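Local atomic coordinates of putative peptidase M23 (Pseudomonas aeruginosa PAO1, PDB entry 2HSI), a protein that is of unknown function but is probably a zinc-dependent metalloendopeptidase of the M23 type. Residues A[156-164]-A[183-194]; A[193-203]-A[215-226]. All coordinates share one frame; numbering follows the deposited sequence. Where two conformers were deposited one is given.

Contact 1. Residues A[156-164]-A[183-194]. With ZN (zinc ion), chain C.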
loop_
_atom_site.group_PDB
_atom_site.type_symbol
_atom_site.label_atom_id
_atom_site.label_comp_id
_atom_site.label_asym_id
_atom_site.label_seq_id
_atom_site.Cartn_x
_atom_site.Cartn_y
_atom_site.Cartn_z
ATOM N N LYS A 156 -9.501 7.397 -5.452
ATOM C CA LYS A 156 -10.405 6.313 -5.096
ATOM C C LYS A 156 -10.449 5.339 -6.274
ATOM O O LYS A 156 -10.571 5.765 -7.423
ATOM C CB LYS A 156 -11.806 6.847 -4.805
ATOM C CG LYS A 156 -11.925 7.615 -3.506
ATOM C CD LYS A 156 -13.270 8.311 -3.402
ATOM C CE LYS A 156 -14.397 7.308 -3.278
ATOM N NZ LYS A 156 -15.722 7.979 -3.208
ATOM N N PRO A 157 -10.293 4.032 -5.996
ATOM C CA PRO A 157 -10.334 3.023 -7.052
ATOM C C PRO A 157 -11.728 2.755 -7.622
ATOM O O PRO A 157 -11.840 2.212 -8.722
ATOM C CB PRO A 157 -9.769 1.776 -6.379
ATOM C CG PRO A 157 -9.947 1.992 -4.937
ATOM C CD PRO A 157 -10.046 3.449 -4.669
ATOM N N VAL A 158 -12.773 3.135 -6.885
ATOM C CA VAL A 158 -14.150 3.082 -7.394
ATOM C C VAL A 158 -14.910 4.358 -7.036
ATOM O O VAL A 158 -14.653 4.961 -5.986
ATOM C CB VAL A 158 -14.936 1.854 -6.852
ATOM C CG1 VAL A 158 -14.475 0.561 -7.517
ATOM C CG2 VAL A 158 -14.800 1.741 -5.361
ATOM N N ASP A 159 -15.831 4.769 -7.908
ATOM C CA ASP A 159 -16.678 5.930 -7.652
ATOM C C ASP A 159 -17.890 5.525 -6.808
ATOM O O ASP A 159 -18.976 5.275 -7.337
ATOM C CB ASP A 159 -17.117 6.590 -8.969
ATOM C CG ASP A 159 -15.939 7.034 -9.832
ATOM O OD1 ASP A 159 -14.931 7.531 -9.282
ATOM O OD2 ASP A 159 -16.030 6.895 -11.072
ATOM N N GLY A 160 -17.687 5.451 -5.497
ATOM C CA GLY A 160 -18.732 5.053 -4.566
ATOM C C GLY A 160 -18.341 5.368 -3.137
ATOM O O GLY A 160 -17.168 5.644 -2.863
ATOM N N PRO A 161 -19.319 5.324 -2.212
ATOM C CA PRO A 161 -19.087 5.657 -0.806
ATOM C C PRO A 161 -18.234 4.610 -0.103
ATOM O O PRO A 161 -18.285 3.430 -0.463
ATOM C CB PRO A 161 -20.502 5.672 -0.206
ATOM C CG PRO A 161 -21.440 5.696 -1.384
ATOM C CD PRO A 161 -20.723 4.952 -2.454
ATOM N N LEU A 162 -17.450 5.055 0.876
ATOM C CA LEU A 162 -16.641 4.166 1.707
ATOM C C LEU A 162 -17.559 3.358 2.617
ATOM O O LEU A 162 -18.599 3.850 3.059
ATOM C CB LEU A 162 -15.629 4.953 2.557
ATOM C CG LEU A 162 -14.826 6.127 1.976
ATOM C CD1 LEU A 162 -15.510 7.455 2.293
ATOM C CD2 LEU A 162 -13.427 6.138 2.557
ATOM N N SER A 163 -17.170 2.118 2.880
ATOM C CA SER A 163 -17.930 1.228 3.743
ATOM C C SER A 163 -17.127 0.951 5.017
ATOM O O SER A 163 -16.946 1.852 5.839
ATOM C CB SER A 163 -18.299 -0.057 2.991
ATOM O OG SER A 163 -19.036 -0.947 3.807
ATOM N N SER A 164 -16.634 -0.276 5.173
ATOM C CA SER A 164 -15.841 -0.650 6.343
ATOM C C SER A 164 -14.420 -0.052 6.357
ATOM O O SER A 164 -13.731 -0.058 5.334
ATOM C CB SER A 164 -15.765 -2.178 6.475
ATOM O OG SER A 164 -17.021 -2.727 6.833
ATOM N N LEU A 183 -9.639 -1.067 3.237
ATOM C CA LEU A 183 -10.803 -0.187 3.159
ATOM C C LEU A 183 -11.866 -0.736 2.203
ATOM O O LEU A 183 -11.557 -1.122 1.074
ATOM C CB LEU A 183 -10.365 1.222 2.732
ATOM C CG LEU A 183 -11.397 2.315 2.426
ATOM C CD1 LEU A 183 -12.231 2.677 3.658
ATOM C CD2 LEU A 183 -10.697 3.546 1.848
ATOM N N ASP A 184 -13.117 -0.766 2.661
ATOM C CA ASP A 184 -14.232 -1.212 1.819
ATOM C C ASP A 184 -14.970 -0.054 1.172
ATOM O O ASP A 184 -14.985 1.060 1.701
ATOM C CB ASP A 184 -15.231 -2.047 2.619
ATOM C CG ASP A 184 -14.814 -3.482 2.761
ATOM O OD1 ASP A 184 -13.709 -3.844 2.292
ATOM O OD2 ASP A 184 -15.587 -4.259 3.357
ATOM N N PHE A 185 -15.584 -0.341 0.026
ATOM C CA PHE A 185 -16.469 0.595 -0.651
ATOM C C PHE A 185 -17.798 -0.093 -0.935
ATOM O O PHE A 185 -17.825 -1.258 -1.355
ATOM C CB PHE A 185 -15.860 1.093 -1.960
ATOM C CG PHE A 185 -14.603 1.903 -1.785
ATOM C CD1 PHE A 185 -14.661 3.290 -1.709
ATOM C CD2 PHE A 185 -13.356 1.278 -1.717
ATOM C CE1 PHE A 185 -13.500 4.050 -1.549
ATOM C CE2 PHE A 185 -12.189 2.026 -1.556
ATOM C CZ PHE A 185 -12.262 3.416 -1.470
ATOM N N ALA A 186 -18.889 0.629 -0.685
ATOM C CA ALA A 186 -20.237 0.153 -0.983
ATOM C C ALA A 186 -20.556 0.384 -2.460
ATOM O O ALA A 186 -21.076 1.437 -2.842
ATOM C CB ALA A 186 -21.259 0.842 -0.086
ATOM N N VAL A 187 -20.197 -0.597 -3.284
ATOM C CA VAL A 187 -20.463 -0.577 -4.727
ATOM C C VAL A 187 -20.950 -1.961 -5.177
ATOM O O VAL A 187 -20.561 -2.972 -4.583
ATOM C CB VAL A 187 -19.221 -0.133 -5.578
ATOM C CG1 VAL A 187 -19.004 1.376 -5.508
ATOM C CG2 VAL A 187 -17.963 -0.889 -5.177
ATOM N N PRO A 188 -21.820 -2.016 -6.208
ATOM C CA PRO A 188 -22.310 -3.319 -6.675
ATOM C C PRO A 188 -21.272 -4.113 -7.473
ATOM O O PRO A 188 -20.245 -3.560 -7.873
ATOM C CB PRO A 188 -23.490 -2.942 -7.575
ATOM C CG PRO A 188 -23.140 -1.583 -8.094
ATOM C CD PRO A 188 -22.419 -0.897 -6.969
ATOM N N ALA A 189 -21.547 -5.401 -7.688
ATOM C CA ALA A 189 -20.739 -6.251 -8.557
ATOM C C ALA A 189 -20.739 -5.727 -9.990
ATOM O O ALA A 189 -21.775 -5.293 -10.504
ATOM C CB ALA A 189 -21.243 -7.689 -8.518
ATOM N N GLY A 190 -19.569 -5.751 -10.623
ATOM C CA GLY A 190 -19.418 -5.232 -11.978
ATOM C C GLY A 190 -18.932 -3.794 -12.073
ATOM O O GLY A 190 -18.654 -3.308 -13.167
ATOM N N THR A 191 -18.851 -3.106 -10.935
ATOM C CA THR A 191 -18.259 -1.768 -10.872
ATOM C C THR A 191 -16.778 -1.852 -11.278
ATOM O O THR A 191 -16.058 -2.695 -10.754
ATOM C CB THR A 191 -18.398 -1.177 -9.448
ATOM O OG1 THR A 191 -19.785 -1.125 -9.083
ATOM C CG2 THR A 191 -17.799 0.225 -9.353
ATOM N N PRO A 192 -16.336 -1.013 -12.243
ATOM C CA PRO A 192 -14.926 -1.034 -12.667
ATOM C C PRO A 192 -13.994 -0.511 -11.575
ATOM O O PRO A 192 -14.326 0.470 -10.907
ATOM C CB PRO A 192 -14.901 -0.088 -13.879
ATOM C CG PRO A 192 -16.337 0.096 -14.275
ATOM C CD PRO A 192 -17.111 -0.017 -13.002
ATOM N N ILE A 193 -12.858 -1.189 -11.392
ATOM C CA ILE A 193 -11.852 -0.815 -10.396
ATOM C C ILE A 193 -10.674 -0.188 -11.119
ATOM O O ILE A 193 -10.092 -0.806 -12.008
ATOM C CB ILE A 193 -11.379 -2.037 -9.553
ATOM C CG1 ILE A 193 -12.562 -2.648 -8.791
ATOM C CG2 ILE A 193 -10.283 -1.630 -8.554
ATOM C CD1 ILE A 193 -12.257 -3.999 -8.146
ATOM N N LYS A 194 -10.340 1.040 -10.734
ATOM C CA LYS A 194 -9.281 1.796 -11.396
ATOM C C LYS A 194 -8.016 1.910 -10.543
ATOM O O LYS A 194 -8.100 1.997 -9.322
ATOM C CB LYS A 194 -9.797 3.163 -11.843
ATOM C CG LYS A 194 -10.860 3.084 -12.951
ATOM C CD LYS A 194 -11.794 4.284 -12.935
ATOM C CE LYS A 194 -12.864 4.140 -11.856
ATOM N NZ LYS A 194 -13.749 5.333 -11.773
HETATM ZN ZN ZN C . -12.807 -5.341 3.221
HETATM O O HOH W 1 -15.738 2.669 -10.631
#

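Contact 2. Residues A[193-203]-A[215-226]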
loop_
_atom_site.group_PDB
_atom_site.type_symbol
_atom_site.label_atom_id
_atom_site.label_comp_id
_atom_site.label_asym_id
_atom_site.label_seq_id
_atom_site.Cartn_x
_atom_site.Cartn_y
_atom_site.Cartn_z
ATOM N N ILE A 193 -12.858 -1.189 -11.392
ATOM C CA ILE A 193 -11.852 -0.815 -10.396
ATOM C C ILE A 193 -10.674 -0.188 -11.119
ATOM O O ILE A 193 -10.092 -0.806 -12.008
ATOM C CB ILE A 193 -11.379 -2.037 -9.553
ATOM C CG1 ILE A 193 -12.562 -2.648 -8.791
ATOM C CG2 ILE A 193 -10.283 -1.630 -8.554
ATOM C CD1 ILE A 193 -12.257 -3.999 -8.146
ATOM N N LYS A 194 -10.340 1.040 -10.734
ATOM C CA LYS A 194 -9.281 1.796 -11.396
ATOM C C LYS A 194 -8.016 1.910 -10.543
ATOM O O LYS A 194 -8.100 1.997 -9.322
ATOM C CB LYS A 194 -9.797 3.163 -11.843
ATOM C CG LYS A 194 -10.860 3.084 -12.951
ATOM C CD LYS A 194 -11.794 4.284 -12.935
ATOM C CE LYS A 194 -12.864 4.140 -11.856
ATOM N NZ LYS A 194 -13.749 5.333 -11.773
ATOM N N ALA A 195 -6.852 1.867 -11.197
ATOM C CA ALA A 195 -5.558 2.030 -10.513
ATOM C C ALA A 195 -5.495 3.388 -9.812
ATOM O O ALA A 195 -5.675 4.427 -10.454
ATOM C CB ALA A 195 -4.416 1.887 -11.493
ATOM N N PRO A 196 -5.284 3.383 -8.483
ATOM C CA PRO A 196 -5.184 4.622 -7.685
ATOM C C PRO A 196 -3.970 5.488 -8.042
ATOM O O PRO A 196 -4.003 6.710 -7.832
ATOM C CB PRO A 196 -5.050 4.099 -6.242
ATOM C CG PRO A 196 -5.579 2.704 -6.273
ATOM C CD PRO A 196 -5.178 2.182 -7.631
ATOM N N ALA A 197 -2.916 4.839 -8.542
ATOM C CA ALA A 197 -1.717 5.470 -9.105
ATOM C C ALA A 197 -1.207 4.535 -10.181
ATOM O O ALA A 197 -1.650 3.385 -10.253
ATOM C CB ALA A 197 -0.634 5.643 -8.030
ATOM N N ALA A 198 -0.242 4.987 -10.983
ATOM C CA ALA A 198 0.378 4.105 -11.986
ATOM C C ALA A 198 1.153 2.987 -11.301
ATOM O O ALA A 198 1.544 3.110 -10.143
ATOM C CB ALA A 198 1.293 4.883 -12.922
ATOM N N GLY A 199 1.359 1.887 -12.007
ATOM C CA GLY A 199 2.113 0.778 -11.431
ATOM C C GLY A 199 2.161 -0.455 -12.292
ATOM O O GLY A 199 1.522 -0.514 -13.342
ATOM N N LYS A 200 2.929 -1.441 -11.838
ATOM C CA LYS A 200 3.062 -2.700 -12.545
ATOM C C LYS A 200 2.289 -3.784 -11.782
ATOM O O LYS A 200 2.376 -3.863 -10.551
ATOM C CB LYS A 200 4.548 -3.065 -12.684
ATOM C CG LYS A 200 4.817 -4.349 -13.469
ATOM C CD LYS A 200 6.308 -4.686 -13.500
ATOM C CE LYS A 200 7.093 -3.679 -14.326
ATOM N NZ LYS A 200 8.380 -4.238 -14.808
ATOM N N VAL A 201 1.519 -4.591 -12.515
ATOM C CA VAL A 201 0.824 -5.751 -11.938
ATOM C C VAL A 201 1.874 -6.807 -11.575
ATOM O O VAL A 201 2.521 -7.368 -12.453
ATOM C CB VAL A 201 -0.241 -6.325 -12.905
ATOM C CG1 VAL A 201 -0.997 -7.484 -12.252
ATOM C CG2 VAL A 201 -1.223 -5.223 -13.337
ATOM N N ILE A 202 2.076 -7.022 -10.278
ATOM C CA ILE A 202 3.112 -7.942 -9.806
ATOM C C ILE A 202 2.548 -9.259 -9.261
ATOM O O ILE A 202 3.310 -10.189 -8.956
ATOM C CB ILE A 202 4.044 -7.284 -8.753
ATOM C CG1 ILE A 202 3.245 -6.763 -7.551
ATOM C CG2 ILE A 202 4.881 -6.189 -9.424
ATOM C CD1 ILE A 202 4.071 -6.527 -6.267
ATOM N N LEU A 203 1.223 -9.339 -9.155
ATOM C CA LEU A 203 0.569 -10.588 -8.706
ATOM C C LEU A 203 -0.905 -10.664 -9.095
ATOM O O LEU A 203 -1.649 -9.701 -8.951
ATOM C CB LEU A 203 0.735 -10.799 -7.184
ATOM C CG LEU A 203 0.272 -12.137 -6.575
ATOM C CD1 LEU A 203 0.895 -13.323 -7.281
ATOM C CD2 LEU A 203 0.555 -12.218 -5.090
ATOM N N PHE A 215 -2.403 -7.421 -7.378
ATOM C CA PHE A 215 -1.464 -6.514 -6.715
ATOM C C PHE A 215 -0.832 -5.585 -7.752
ATOM O O PHE A 215 -0.312 -6.055 -8.766
ATOM C CB PHE A 215 -0.310 -7.283 -6.071
ATOM C CG PHE A 215 -0.658 -8.018 -4.798
ATOM C CD1 PHE A 215 -0.013 -7.695 -3.616
ATOM C CD2 PHE A 215 -1.547 -9.085 -4.794
ATOM C CE1 PHE A 215 -0.271 -8.398 -2.447
ATOM C CE2 PHE A 215 -1.821 -9.777 -3.623
ATOM C CZ PHE A 215 -1.187 -9.430 -2.452
ATOM N N VAL A 216 -0.853 -4.282 -7.467
ATOM C CA VAL A 216 -0.223 -3.254 -8.302
ATOM C C VAL A 216 0.914 -2.547 -7.545
ATOM O O VAL A 216 0.699 -1.916 -6.492
ATOM C CB VAL A 216 -1.247 -2.200 -8.793
ATOM C CG1 VAL A 216 -0.564 -1.143 -9.651
ATOM C CG2 VAL A 216 -2.374 -2.857 -9.578
ATOM N N ASP A 217 2.118 -2.671 -8.086
ATOM C CA ASP A 217 3.305 -2.074 -7.482
ATOM C C ASP A 217 3.484 -0.634 -7.985
ATOM O O ASP A 217 3.881 -0.416 -9.119
ATOM C CB ASP A 217 4.523 -2.962 -7.778
ATOM C CG ASP A 217 5.840 -2.376 -7.283
ATOM O OD1 ASP A 217 5.826 -1.551 -6.357
ATOM O OD2 ASP A 217 6.905 -2.762 -7.825
ATOM N N HIS A 218 3.203 0.346 -7.129
ATOM C CA HIS A 218 3.415 1.752 -7.499
ATOM C C HIS A 218 4.886 2.167 -7.433
ATOM O O HIS A 218 5.235 3.238 -7.899
ATOM C CB HIS A 218 2.534 2.702 -6.669
ATOM C CG HIS A 218 1.101 2.276 -6.596
ATOM N ND1 HIS A 218 0.289 2.204 -7.707
ATOM C CD2 HIS A 218 0.339 1.881 -5.549
ATOM C CE1 HIS A 218 -0.909 1.773 -7.350
ATOM N NE2 HIS A 218 -0.908 1.583 -6.042
ATOM N N GLY A 219 5.725 1.323 -6.832
ATOM C CA GLY A 219 7.162 1.553 -6.735
ATOM C C GLY A 219 7.628 1.683 -5.292
ATOM O O GLY A 219 6.919 2.234 -4.451
ATOM N N GLN A 220 8.823 1.165 -5.013
ATOM C CA GLN A 220 9.478 1.276 -3.695
ATOM C C GLN A 220 8.583 0.834 -2.533
ATOM O O GLN A 220 8.443 1.535 -1.528
ATOM C CB GLN A 220 10.062 2.685 -3.461
ATOM C CG GLN A 220 11.206 3.047 -4.406
ATOM C CD GLN A 220 11.993 4.265 -3.961
ATOM O OE1 GLN A 220 12.109 4.559 -2.771
ATOM N NE2 GLN A 220 12.570 4.966 -4.928
ATOM N N GLY A 221 7.981 -0.331 -2.710
ATOM C CA GLY A 221 7.153 -0.961 -1.691
ATOM C C GLY A 221 5.751 -0.412 -1.520
ATOM O O GLY A 221 4.980 -0.942 -0.716
ATOM N N PHE A 222 5.430 0.657 -2.254
ATOM C CA PHE A 222 4.120 1.296 -2.210
ATOM C C PHE A 222 3.215 0.485 -3.119
ATOM O O PHE A 222 3.352 0.533 -4.337
ATOM C CB PHE A 222 4.237 2.739 -2.713
ATOM C CG PHE A 222 2.990 3.576 -2.560
ATOM C CD1 PHE A 222 2.081 3.360 -1.529
ATOM C CD2 PHE A 222 2.771 4.657 -3.428
ATOM C CE1 PHE A 222 0.962 4.176 -1.383
ATOM C CE2 PHE A 222 1.654 5.477 -3.295
ATOM C CZ PHE A 222 0.750 5.240 -2.272
ATOM N N ILE A 223 2.305 -0.275 -2.519
ATOM C CA ILE A 223 1.570 -1.331 -3.244
ATOM C C ILE A 223 0.064 -1.277 -2.944
ATOM O O ILE A 223 -0.340 -1.191 -1.771
ATOM C CB ILE A 223 2.174 -2.737 -2.907
ATOM C CG1 ILE A 223 3.580 -2.894 -3.535
ATOM C CG2 ILE A 223 1.235 -3.913 -3.341
ATOM C CD1 ILE A 223 4.428 -4.004 -2.954
ATOM N N SER A 224 -0.763 -1.323 -3.993
ATOM C CA SER A 224 -2.207 -1.545 -3.831
ATOM C C SER A 224 -2.558 -3.005 -4.100
ATOM O O SER A 224 -2.026 -3.625 -5.024
ATOM C CB SER A 224 -3.033 -0.654 -4.759
ATOM O OG SER A 224 -3.009 0.698 -4.333
ATOM N N MET A 225 -3.454 -3.542 -3.285
ATOM C CA MET A 225 -3.996 -4.875 -3.510
ATOM C C MET A 225 -5.513 -4.760 -3.576
ATOM O O MET A 225 -6.117 -3.977 -2.827
ATOM C CB MET A 225 -3.545 -5.839 -2.405
ATOM C CG MET A 225 -4.106 -7.276 -2.498
ATOM S SD MET A 225 -5.786 -7.438 -1.836
ATOM C CE MET A 225 -5.610 -8.933 -0.856
ATOM N N PHE A 226 -6.121 -5.526 -4.484
ATOM C CA PHE A 226 -7.583 -5.609 -4.606
ATOM C C PHE A 226 -7.991 -7.056 -4.677
ATOM O O PHE A 226 -7.411 -7.817 -5.439
ATOM C CB PHE A 226 -8.074 -4.889 -5.862
ATOM C CG PHE A 226 -7.678 -3.457 -5.918
ATOM C CD1 PHE A 226 -8.468 -2.490 -5.318
ATOM C CD2 PHE A 226 -6.497 -3.073 -6.538
ATOM C CE1 PHE A 226 -8.097 -1.169 -5.347
ATOM C CE2 PHE A 226 -6.119 -1.739 -6.560
ATOM C CZ PHE A 226 -6.921 -0.792 -5.971
HETATM O O HOH W 2 3.709 4.683 -9.691
#

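Contact 1. Residues A[156-164]-A[183-194]
Ser164 and Asp184 meet through their backbones beside the zinc ion of the M23 peptidase fold. Asp184 N donates to Ser164 O at 2.8 Å, and Asp184 O receives Ser163 N at 2.7 Å. Between these two bonds the Asp184 carboxylate leaves for the metal, which OD1 binds at 2.0 Å. His180, four residues earlier, forms with it the HxxxD motif of the family, and His259 and His261 of the HxH motif complete the site. The CB of Asp184 points at the 156-164 segment, packing on Ser163 CB and standing 3.4 Å from Ser164 N, a buried amide with no hydrogen-bonding partner in the model; with CG anti to the carbonyl carbon (chi1 -82°) the carboxylate swings to the metal. One residue on, Leu162 and Phe185 form a single beta bridge, followed by the bond from Ala186 N to Pro161 O.

The Phe185 ring packs against Lys156, Pro157 and Val158, with Gly160 O at its edge near CD1. Val158 CG2 reaches Phe185 CG obliquely at 3.6 Å, and Pro157 CD approaches CZ. A bend at chi3 (67°) turns the Lys156 chain past Phe185 CE1 and brings its NZ to Gly160 O at 2.8 Å, tying the carbonyl beside the ring. Val158 CG1 meanwhile fits against Thr191 CG2 and Ile193 CG1. Farther from the metal a nearly straight backbone bond (174°) runs from Lys194 N to Pro157 O, 2.8 Å long.

Contact 2. Residues A[193-203]-A[215-226]
His218 turns its imidazole toward Ala198 at the end of an antiparallel beta hairpin in the core of the M23 fold, formed by strands 199-207 and 213-219. With CG beside the backbone N (chi1 -48°), the ring presents ND1 to Ala198 O at 2.9 Å; the acceptor lies in the ring plane, although the donor stands above the plane of the carbonyl. Its other nitrogen, NE2, is 2.8 Å from Ser224 OG, again at the ring edge, so both nitrogens are engaged and the ring's rotation is fixed. Ala197 CB rests over one face, a CH-pi contact 4.0 Å from the centroid.

Phe226 is met in two ways. Ile193 CG2 lies over a face of its ring, 19° off the normal, whereas Pro196 CG comes in the ring plane to the edge, 3.8 Å from CZ.

Along the hairpin, Val216 CG1 packs on Gly199 CA, and Lys200 and Asp217 form a hydrogen-bonded pair. Ile202 CG2 crosses to Asp217 CB at 3.6 Å; the carboxylate beyond accepts Gly219 N through OD1 in an Asx turn and binds Ser145 through OD2. The register then slips by one residue between Val201 and Leu203, a beta bulge that sets both Ile202 and Leu203 against Phe215. Leu203 runs alongside the Phe215 side chain, pointing the same way, with CD2 over the ring face 4.1 Å from its centroid. Across the bulge Phe215 is gripped at both backbone ends, its O accepting Ile202 N and its N donating to Leu203 O at 2.9 Å.

Overall arrangement
Strand 192-194 belongs to both contacts, whose centres lie 16 Å apart: contact 1 ends where Ile193 and Lys194 lead the chain into contact 2. They touch directly through Pro157, whose CB is 3.5 Å from Phe226 CE1 and 4.3 Å from Pro196 CG. Trp262 of strand 260-266 touches both: it stacks on Phe226, meets Pro157 and Phe185, and its NE1 is hydrogen-bonded to Ser224 OG. Contact 1 supplies the zinc ligand Asp184, whereas contact 2 is a buried contact nearer the centre of the chain; the Phe226 side chain is about 7 Å from that of His261 and about 10 Å from the zinc ion.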